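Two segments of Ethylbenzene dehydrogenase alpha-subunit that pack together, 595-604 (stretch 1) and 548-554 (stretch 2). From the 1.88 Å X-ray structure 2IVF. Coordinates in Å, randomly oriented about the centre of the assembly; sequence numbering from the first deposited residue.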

# COMPACT_ATOMS: atom_id res chain seq x y z
N ALA A 595 22.46 -29.40 -10.18
CA ALA A 595 22.22 -30.61 -10.92
C ALA A 595 21.40 -31.56 -10.02
O ALA A 595 21.55 -31.55 -8.79
CB ALA A 595 23.56 -31.24 -11.34
N PRO A 596 20.50 -32.36 -10.62
CA PRO A 596 19.72 -33.36 -9.86
C PRO A 596 20.50 -34.29 -8.95
O PRO A 596 19.94 -34.77 -7.97
CB PRO A 596 18.99 -34.13 -10.96
CG PRO A 596 18.70 -33.03 -11.95
CD PRO A 596 20.06 -32.35 -12.03
N ASP A 597 21.76 -34.55 -9.23
CA ASP A 597 22.53 -35.40 -8.34
C ASP A 597 23.35 -34.60 -7.33
O ASP A 597 24.12 -35.16 -6.58
CB ASP A 597 23.42 -36.38 -9.14
CG ASP A 597 24.30 -35.69 -10.15
OD1 ASP A 597 24.32 -34.43 -10.22
OD2 ASP A 597 24.99 -36.41 -10.89
N LYS A 598 23.21 -33.28 -7.31
CA LYS A 598 23.79 -32.50 -6.25
C LYS A 598 22.69 -32.25 -5.19
O LYS A 598 21.49 -32.39 -5.47
CB LYS A 598 24.28 -31.14 -6.79
CG LYS A 598 25.34 -31.26 -7.90
CD LYS A 598 26.65 -31.85 -7.38
CE LYS A 598 27.74 -31.85 -8.45
NZ LYS A 598 28.99 -32.46 -7.94
N THR A 599 23.11 -31.87 -3.99
CA THR A 599 22.20 -31.52 -2.91
C THR A 599 22.42 -30.08 -2.51
O THR A 599 23.52 -29.71 -2.11
CB THR A 599 22.50 -32.33 -1.65
OG1 THR A 599 22.75 -33.68 -2.00
CG2 THR A 599 21.36 -32.26 -0.68
N PRO A 600 21.38 -29.26 -2.57
CA PRO A 600 21.55 -27.93 -2.01
C PRO A 600 21.93 -28.03 -0.53
O PRO A 600 21.35 -28.86 0.18
CB PRO A 600 20.17 -27.28 -2.16
CG PRO A 600 19.31 -28.24 -2.82
CD PRO A 600 20.02 -29.50 -3.08
N GLN A 601 22.93 -27.25 -0.09
CA GLN A 601 23.40 -27.32 1.31
C GLN A 601 23.44 -25.99 2.02
O GLN A 601 23.32 -25.95 3.25
CB GLN A 601 24.77 -27.98 1.40
CG GLN A 601 24.74 -29.43 0.93
CD GLN A 601 25.72 -30.30 1.63
OE1 GLN A 601 26.91 -29.96 1.77
NE2 GLN A 601 25.25 -31.45 2.07
N VAL A 602 23.65 -24.92 1.27
CA VAL A 602 23.71 -23.56 1.83
C VAL A 602 22.76 -22.65 1.07
O VAL A 602 22.79 -22.56 -0.16
CB VAL A 602 25.14 -23.02 1.84
CG1 VAL A 602 25.20 -21.62 2.46
CG2 VAL A 602 26.02 -23.96 2.59
N TYR A 603 21.92 -21.95 1.83
CA TYR A 603 20.80 -21.26 1.26
C TYR A 603 20.80 -19.90 1.83
O TYR A 603 20.75 -19.75 3.03
CB TYR A 603 19.52 -22.00 1.61
CG TYR A 603 18.29 -21.40 1.03
CD1 TYR A 603 17.61 -20.37 1.71
CD2 TYR A 603 17.77 -21.84 -0.18
CE1 TYR A 603 16.46 -19.84 1.20
CE2 TYR A 603 16.61 -21.32 -0.69
CZ TYR A 603 15.97 -20.33 -0.01
OH TYR A 603 14.82 -19.80 -0.53
N MET A 604 20.90 -18.90 0.96
CA MET A 604 20.99 -17.52 1.38
C MET A 604 19.67 -16.80 1.11
O MET A 604 19.17 -16.79 -0.01
CB MET A 604 22.11 -16.83 0.61
CG MET A 604 22.23 -15.38 0.85
SD MET A 604 23.76 -14.83 0.13
CE MET A 604 23.61 -13.06 0.26
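Stretch 2 548-554: MWLYYHV

The end of a helix is a common place for a chain to be held by an irregular segment rather than by another regular element, and this pair of segments from ethylbenzene dehydrogenase is a compact example. Stretch 2 is helical from M548, where it continues an earlier part of the helix, to H553; V554 is the first residue to leave helical phi/psi. Stretch 1 begins as a type I beta turn from A595 to K598, passes through a loop, extended at T599 and P600, and enters a strand at V602. A turn, a loop and the start of a strand thus lie against a little more than one helical turn. The two backbones come nearest where the CA atoms of P596 and Y552 are 5.8 Å apart, and the contact buries 327 Å² over both sides.

The backbone of each segment largely organises itself. In the helix, Y552 N donates to M548 O at 2.9 Å, H553 N to W549 O at 2.7 Å and V554 N to L550 O at 3.0 Å, the i to i+4 pattern that brings W549, Y552 and H553 onto a common side. The turn is closed by K598 N donating to A595 O at 2.8 Å. No clear hydrogen bond crosses between the stretches, so the fit rests mainly on side-chain packing.

The polar part of the contact gathers around H553, which has more of its surface covered than any other residue here. Its CA-to-CB bond points toward stretch 1, and with chi1 in the m well the imidazole reaches the turn, where the carbonyl oxygens of A595 and K598 lie near its edge. H553 NE2 is 3.1 Å from A595 O. H553 ND1 stands 3.5 Å from K598 O, but the angle is too poor for a hydrogen bond. H553 NE2 has a hydrogen-bond partner just outside the two stretches. The ring of P600 closes in obliquely, its CD 3.5 Å from H553 ND1.

The aromatic and apolar contacts extend the fit beyond the histidine. Y552 offers a ring face to the proline of the turn: P596 CG is 3.7 Å from the centroid of the Y552 ring and 3.7 Å from Y552 CD1. At only 12° off the normal it sits almost straight above the ring, the geometry of a CH-pi contact.

Further along stretch 1, Y603 packs on W549, one turn of helix before H553. The W549 CA-to-CB bond points sideways, yet the indole, at chi1 83° (p), brings its end nearer, so that W549 CH2 lies 3.9 Å from Y603 CE2, at the edge of the tyrosine ring. The Y603 hydroxyl is hydrogen-bonded elsewhere in the structure. The contacts thus run in reverse order along the two segments: the later helix residues meet the early part of stretch 1, Y552 at P596 and H553 from A595 to P600, while the earlier W549 meets Y603.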

# COMPACT_ATOMS: atom_id res chain seq x y z
N MET A 548 13.26 -25.54 -12.28
CA MET A 548 14.11 -26.72 -12.37
C MET A 548 14.50 -27.23 -11.00
O MET A 548 14.29 -28.40 -10.70
CB MET A 548 15.38 -26.49 -13.19
CG MET A 548 15.13 -26.09 -14.63
SD MET A 548 14.00 -27.22 -15.48
CE MET A 548 14.02 -26.50 -17.13
N TRP A 549 15.08 -26.36 -10.18
CA TRP A 549 15.60 -26.81 -8.90
C TRP A 549 14.39 -27.12 -7.96
O TRP A 549 14.44 -28.06 -7.20
CB TRP A 549 16.58 -25.80 -8.29
CG TRP A 549 15.95 -24.69 -7.55
CD1 TRP A 549 15.30 -23.63 -8.05
CD2 TRP A 549 15.92 -24.57 -6.15
NE1 TRP A 549 14.82 -22.83 -7.02
CE2 TRP A 549 15.18 -23.40 -5.84
CE3 TRP A 549 16.40 -25.36 -5.11
CZ2 TRP A 549 14.97 -22.98 -4.55
CZ3 TRP A 549 16.18 -24.96 -3.81
CH2 TRP A 549 15.48 -23.77 -3.54
N LEU A 550 13.29 -26.36 -8.11
CA LEU A 550 12.10 -26.64 -7.31
C LEU A 550 11.57 -28.01 -7.62
O LEU A 550 11.22 -28.77 -6.69
CB LEU A 550 11.02 -25.59 -7.51
CG LEU A 550 11.31 -24.19 -6.98
CD1 LEU A 550 10.18 -23.25 -7.34
CD2 LEU A 550 11.61 -24.19 -5.46
N TYR A 551 11.57 -28.36 -8.91
CA TYR A 551 11.11 -29.68 -9.38
C TYR A 551 12.00 -30.82 -8.91
O TYR A 551 11.51 -31.82 -8.45
CB TYR A 551 11.08 -29.72 -10.93
CG TYR A 551 10.58 -31.01 -11.56
CD1 TYR A 551 9.21 -31.22 -11.76
CD2 TYR A 551 11.47 -31.99 -12.05
CE1 TYR A 551 8.75 -32.41 -12.39
CE2 TYR A 551 11.01 -33.12 -12.67
CZ TYR A 551 9.64 -33.32 -12.84
OH TYR A 551 9.26 -34.49 -13.46
N TYR A 552 13.31 -30.64 -9.06
CA TYR A 552 14.29 -31.67 -8.77
C TYR A 552 14.71 -31.78 -7.31
O TYR A 552 15.10 -32.83 -6.87
CB TYR A 552 15.54 -31.42 -9.62
CG TYR A 552 15.34 -31.84 -11.04
CD1 TYR A 552 15.09 -33.17 -11.34
CD2 TYR A 552 15.37 -30.91 -12.09
CE1 TYR A 552 14.88 -33.58 -12.63
CE2 TYR A 552 15.20 -31.34 -13.43
CZ TYR A 552 14.96 -32.67 -13.68
OH TYR A 552 14.76 -33.15 -14.97
N HIS A 553 14.60 -30.69 -6.55
CA HIS A 553 15.16 -30.67 -5.20
C HIS A 553 14.19 -30.31 -4.10
O HIS A 553 14.47 -30.59 -2.93
CB HIS A 553 16.32 -29.66 -5.13
CG HIS A 553 17.47 -30.04 -6.00
ND1 HIS A 553 18.30 -31.09 -5.71
CD2 HIS A 553 17.88 -29.54 -7.19
CE1 HIS A 553 19.19 -31.21 -6.68
NE2 HIS A 553 18.96 -30.26 -7.58
N VAL A 554 13.06 -29.71 -4.45
CA VAL A 554 12.14 -29.30 -3.41
C VAL A 554 10.81 -30.05 -3.46
O VAL A 554 9.81 -29.63 -2.85
CB VAL A 554 11.92 -27.77 -3.41
CG1 VAL A 554 11.19 -27.36 -2.14
CG2 VAL A 554 13.28 -26.99 -3.54